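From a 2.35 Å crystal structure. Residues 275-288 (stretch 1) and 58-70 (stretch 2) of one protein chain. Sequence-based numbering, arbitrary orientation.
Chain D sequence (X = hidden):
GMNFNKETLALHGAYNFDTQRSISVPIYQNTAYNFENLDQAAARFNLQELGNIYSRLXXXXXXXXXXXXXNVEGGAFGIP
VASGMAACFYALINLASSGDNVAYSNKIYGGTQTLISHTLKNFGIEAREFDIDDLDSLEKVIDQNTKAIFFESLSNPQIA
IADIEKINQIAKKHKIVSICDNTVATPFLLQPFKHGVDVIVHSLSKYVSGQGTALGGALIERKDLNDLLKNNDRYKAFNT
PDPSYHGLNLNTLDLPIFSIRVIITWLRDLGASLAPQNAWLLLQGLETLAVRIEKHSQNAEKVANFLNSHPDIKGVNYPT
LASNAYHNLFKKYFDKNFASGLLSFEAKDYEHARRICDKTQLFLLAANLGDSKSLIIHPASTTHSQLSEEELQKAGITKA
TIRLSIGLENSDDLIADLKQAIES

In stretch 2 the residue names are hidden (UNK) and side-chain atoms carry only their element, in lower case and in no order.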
# COMPACT_ATOMS: atom_id res chain seq x y z
N ALA D 275 6.54 9.49 -0.79
CA ALA D 275 6.49 8.08 -0.42
C ALA D 275 6.26 7.18 -1.64
O ALA D 275 5.56 7.53 -2.59
CB ALA D 275 5.39 7.86 0.60
N PRO D 276 6.85 5.98 -1.63
CA PRO D 276 6.78 4.99 -2.71
C PRO D 276 5.38 4.56 -3.13
O PRO D 276 5.09 4.35 -4.32
CB PRO D 276 7.52 3.79 -2.15
CG PRO D 276 8.36 4.30 -1.05
CD PRO D 276 7.68 5.51 -0.50
N GLN D 277 4.51 4.41 -2.16
CA GLN D 277 3.17 3.98 -2.48
C GLN D 277 2.49 5.11 -3.29
O GLN D 277 1.77 4.82 -4.26
CB GLN D 277 2.39 3.70 -1.20
CG GLN D 277 1.03 3.10 -1.40
CD GLN D 277 1.07 1.68 -1.95
OE1 GLN D 277 2.03 0.94 -1.71
NE2 GLN D 277 0.00 1.28 -2.61
N ASN D 278 2.66 6.36 -2.85
CA ASN D 278 2.05 7.50 -3.55
C ASN D 278 2.63 7.62 -4.93
O ASN D 278 1.88 7.80 -5.93
CB ASN D 278 2.15 8.83 -2.81
CG ASN D 278 1.21 8.92 -1.63
OD1 ASN D 278 0.88 7.95 -0.97
ND2 ASN D 278 0.76 10.14 -1.34
N ALA D 279 3.95 7.44 -5.03
CA ALA D 279 4.63 7.53 -6.33
C ALA D 279 4.07 6.48 -7.29
O ALA D 279 3.75 6.79 -8.45
CB ALA D 279 6.12 7.36 -6.18
N TRP D 280 3.92 5.26 -6.79
CA TRP D 280 3.39 4.17 -7.61
C TRP D 280 1.95 4.44 -8.08
O TRP D 280 1.63 4.25 -9.25
CB TRP D 280 3.48 2.83 -6.87
CG TRP D 280 3.04 1.69 -7.69
CD1 TRP D 280 3.77 1.03 -8.58
CD2 TRP D 280 1.75 1.06 -7.65
NE1 TRP D 280 3.02 -0.00 -9.15
CE2 TRP D 280 1.78 -0.00 -8.58
CE3 TRP D 280 0.58 1.29 -6.93
CZ2 TRP D 280 0.70 -0.84 -8.80
CZ3 TRP D 280 -0.52 0.47 -7.15
CH2 TRP D 280 -0.44 -0.60 -8.08
N LEU D 281 1.10 4.89 -7.16
CA LEU D 281 -0.29 5.23 -7.51
C LEU D 281 -0.29 6.32 -8.56
O LEU D 281 -1.06 6.27 -9.52
CB LEU D 281 -1.06 5.70 -6.29
CG LEU D 281 -1.39 4.59 -5.31
CD1 LEU D 281 -1.95 5.10 -4.00
CD2 LEU D 281 -2.37 3.62 -5.96
N LEU D 282 0.57 7.32 -8.39
CA LEU D 282 0.68 8.44 -9.35
C LEU D 282 1.16 7.93 -10.72
O LEU D 282 0.73 8.44 -11.74
CB LEU D 282 1.54 9.55 -8.79
CG LEU D 282 0.85 10.20 -7.58
CD1 LEU D 282 1.78 11.13 -6.80
CD2 LEU D 282 -0.41 10.94 -8.00
N LEU D 283 2.03 6.93 -10.74
CA LEU D 283 2.44 6.35 -12.01
C LEU D 283 1.25 5.73 -12.66
O LEU D 283 1.08 5.83 -13.87
CB LEU D 283 3.43 5.20 -11.89
CG LEU D 283 4.93 5.46 -11.79
CD1 LEU D 283 5.67 4.20 -11.40
CD2 LEU D 283 5.36 5.95 -13.16
N GLN D 284 0.43 5.05 -11.87
CA GLN D 284 -0.75 4.40 -12.45
C GLN D 284 -1.71 5.45 -13.05
O GLN D 284 -2.31 5.24 -14.10
CB GLN D 284 -1.52 3.54 -11.42
CG GLN D 284 -0.63 2.57 -10.66
CD GLN D 284 0.19 1.65 -11.54
OE1 GLN D 284 1.41 1.70 -11.45
NE2 GLN D 284 -0.43 0.90 -12.44
N GLY D 285 -1.86 6.57 -12.34
CA GLY D 285 -2.75 7.62 -12.78
C GLY D 285 -2.23 8.23 -14.04
O GLY D 285 -3.00 8.54 -14.95
N LEU D 286 -0.91 8.36 -14.12
CA LEU D 286 -0.31 8.94 -15.30
C LEU D 286 -0.65 8.13 -16.54
O LEU D 286 -0.89 8.66 -17.61
CB LEU D 286 1.21 9.07 -15.15
CG LEU D 286 1.91 9.71 -16.35
CD1 LEU D 286 1.35 11.09 -16.64
CD2 LEU D 286 3.41 9.81 -16.08
N GLU D 287 -0.63 6.82 -16.39
CA GLU D 287 -0.96 5.92 -17.50
C GLU D 287 -2.31 6.19 -18.17
O GLU D 287 -2.44 6.06 -19.36
CB GLU D 287 -0.97 4.43 -17.08
CG GLU D 287 0.39 3.79 -16.70
CD GLU D 287 0.30 2.27 -16.60
OE1 GLU D 287 -0.84 1.75 -16.57
OE2 GLU D 287 1.36 1.58 -16.50
N THR D 288 -3.30 6.54 -17.37
CA THR D 288 -4.64 6.78 -17.87
C THR D 288 -5.08 8.21 -18.01
O THR D 288 -6.22 8.48 -18.36
CB THR D 288 -5.66 6.15 -16.87
OG1 THR D 288 -5.51 6.76 -15.60
CG2 THR D 288 -5.46 4.61 -16.71
N UNK D 58 16.14 9.83 -3.36
CA UNK D 58 15.54 9.25 -4.53
C UNK D 58 15.17 7.80 -4.26
O UNK D 58 15.78 7.12 -3.43
c UNK D 58 16.46 9.30 -5.74
o UNK D 58 17.56 8.40 -5.56
N UNK D 59 14.17 7.33 -5.02
CA UNK D 59 13.64 5.97 -4.96
C UNK D 59 13.32 5.51 -6.40
O UNK D 59 12.82 6.30 -7.19
o UNK D 59 11.17 4.15 -4.95
n UNK D 59 11.59 4.15 -2.73
c UNK D 59 12.44 5.99 -4.04
c UNK D 59 11.72 4.65 -3.96
N UNK D 60 13.64 4.26 -6.75
CA UNK D 60 13.40 3.78 -8.11
C UNK D 60 11.95 3.88 -8.58
O UNK D 60 11.73 4.21 -9.75
c UNK D 60 14.68 2.19 -6.85
c UNK D 60 13.84 2.31 -8.07
c UNK D 60 14.17 3.21 -5.88
N UNK D 61 10.98 3.67 -7.70
CA UNK D 61 9.58 3.79 -8.10
C UNK D 61 9.34 5.22 -8.50
O UNK D 61 8.90 5.50 -9.62
o UNK D 61 8.84 2.01 -6.60
c UNK D 61 8.61 3.37 -6.97
c UNK D 61 7.17 3.52 -7.41
N UNK D 62 9.68 6.15 -7.61
CA UNK D 62 9.51 7.60 -7.91
C UNK D 62 10.39 8.11 -9.08
O UNK D 62 10.03 9.05 -9.76
c UNK D 62 9.63 8.45 -6.68
o UNK D 62 10.83 8.20 -5.99
N UNK D 63 11.52 7.44 -9.36
CA UNK D 63 12.38 7.85 -10.48
C UNK D 63 11.67 7.60 -11.82
O UNK D 63 11.78 8.41 -12.74
c UNK D 63 14.62 7.51 -9.32
o UNK D 63 15.62 6.81 -9.08
c UNK D 63 13.72 7.10 -10.48
o UNK D 63 14.33 8.54 -8.66
N UNK D 64 10.97 6.46 -11.91
CA UNK D 64 10.25 6.13 -13.14
C UNK D 64 9.20 7.24 -13.38
O UNK D 64 9.06 7.75 -14.49
c UNK D 64 10.53 3.66 -12.87
c UNK D 64 8.74 4.57 -14.35
c UNK D 64 9.54 4.79 -13.08
N UNK D 65 8.51 7.64 -12.31
CA UNK D 65 7.50 8.68 -12.36
C UNK D 65 8.09 9.99 -12.86
O UNK D 65 7.56 10.66 -13.74
c UNK D 65 5.80 9.97 -10.85
c UNK D 65 6.88 8.90 -10.98
c UNK D 65 4.61 9.78 -11.80
c UNK D 65 5.31 10.03 -9.42
N UNK D 66 9.21 10.37 -12.26
CA UNK D 66 9.89 11.63 -12.62
C UNK D 66 10.26 11.70 -14.08
O UNK D 66 9.93 12.69 -14.77
N UNK D 67 10.89 10.64 -14.58
CA UNK D 67 11.32 10.63 -15.96
C UNK D 67 10.14 10.59 -16.93
O UNK D 67 10.15 11.26 -17.96
o UNK D 67 14.75 11.10 -16.75
c UNK D 67 12.31 9.48 -16.20
n UNK D 67 13.65 11.64 -18.65
c UNK D 67 13.02 9.60 -17.54
c UNK D 67 13.87 10.86 -17.61
N UNK D 68 9.13 9.80 -16.62
CA UNK D 68 7.97 9.76 -17.50
C UNK D 68 7.27 11.11 -17.53
O UNK D 68 6.82 11.54 -18.59
c UNK D 68 7.44 7.26 -17.46
c UNK D 68 6.96 8.67 -17.15
n UNK D 68 6.83 4.90 -17.42
n UNK D 68 6.66 2.61 -17.36
n UNK D 68 4.95 3.90 -16.58
c UNK D 68 6.34 6.26 -17.21
c UNK D 68 6.13 3.81 -17.14
N UNK D 69 7.12 11.75 -16.38
CA UNK D 69 6.48 13.08 -16.36
C UNK D 69 7.29 14.04 -17.23
O UNK D 69 6.71 14.87 -17.94
c UNK D 69 5.52 13.43 -12.60
c UNK D 69 6.34 13.64 -14.96
c UNK D 69 5.27 13.06 -14.05
c UNK D 69 3.92 13.54 -14.52
N UNK D 70 8.61 13.91 -17.19
CA UNK D 70 9.47 14.75 -18.01
C UNK D 70 9.26 14.42 -19.50
O UNK D 70 9.24 15.30 -20.34
c UNK D 70 10.94 14.57 -17.64
O HOH W 1 3.18 6.13 -15.86

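Position 58 carries one carbon and then one oxygen, with nothing on stretch 1 within reach; a lone CB ending in a hydroxyl is serine, S58.

Position 59 has two carbons, the second bearing one oxygen and one nitrogen. The nitrogen lies 3.6 Å from CG of P276, and the oxygen accepts from the backbone N of position 61 at 2.8 Å. A carboxamide this short is asparagine: N59, whose OD1 caps the helix.

At position 60 three carbons close a ring onto the backbone N, which identifies proline, P60, in the first turn.

Position 61 branches at CB into one oxygen and one carbon, hence threonine. In T61, CG2 approaches P276 O (3.8 Å), W280 N (3.7 Å) and A279 CB (4.2 Å), and it lies near the plane of the W280 ring, at its edge. OG1 is hydrogen-bonded elsewhere in the structure.

Position 62, one carbon then one oxygen, is serine; CB of S62 is 3.7 Å from CB of A279, the level at which the backbones come close, 5.1 Å between the CA atoms of A279 and S62.

Position 63 shows two carbons, the second with two oxygens, and points clear of stretch 1: D63, a carboxylate.

Position 64 has a CB carrying two carbons and no more, so valine; V64 CG1 meets L283 CD2 at 3.8 Å.

Position 65 has four carbons forked at the second, which is leucine. L65 CD2 packs on L282 CB (3.9 Å) and A279 O (3.7 Å).

Position 66 has no side-chain atoms: G66.

Position 67, three carbons with the third carrying oxygen and nitrogen, is glutamine, Q67, out of reach.

Position 68 runs three carbons, a nitrogen, then a carbon with two more nitrogens, a guanidinium: R68. Its CB is 3.9 Å from L286 CD2. NH1 stands 4.3 Å from E287 OE2, beyond a salt bridge, but donates to water 1 at 2.9 Å; that water donates to L283 O, also at 2.9 Å.

Position 69 again has four carbons forked at the second: L69, with CD2 4.1 Å from L286 CD2.

Position 70 has a single carbon, alanine, A70, without contact.

The helices run in the same general sense, 35° apart, with axes approaching to 8.4 Å, and bury 592 Å² in all. No direct hydrogen bond joins them, so packing dominates: T61 sits among P276, A279, W280 and L283, while L283 in return sits among T61, V64, L65 and R68. The water adds a polar bridge beside these interlocked knobs.

Stretch 2 (58-70) SNPTSDVLGQRLA
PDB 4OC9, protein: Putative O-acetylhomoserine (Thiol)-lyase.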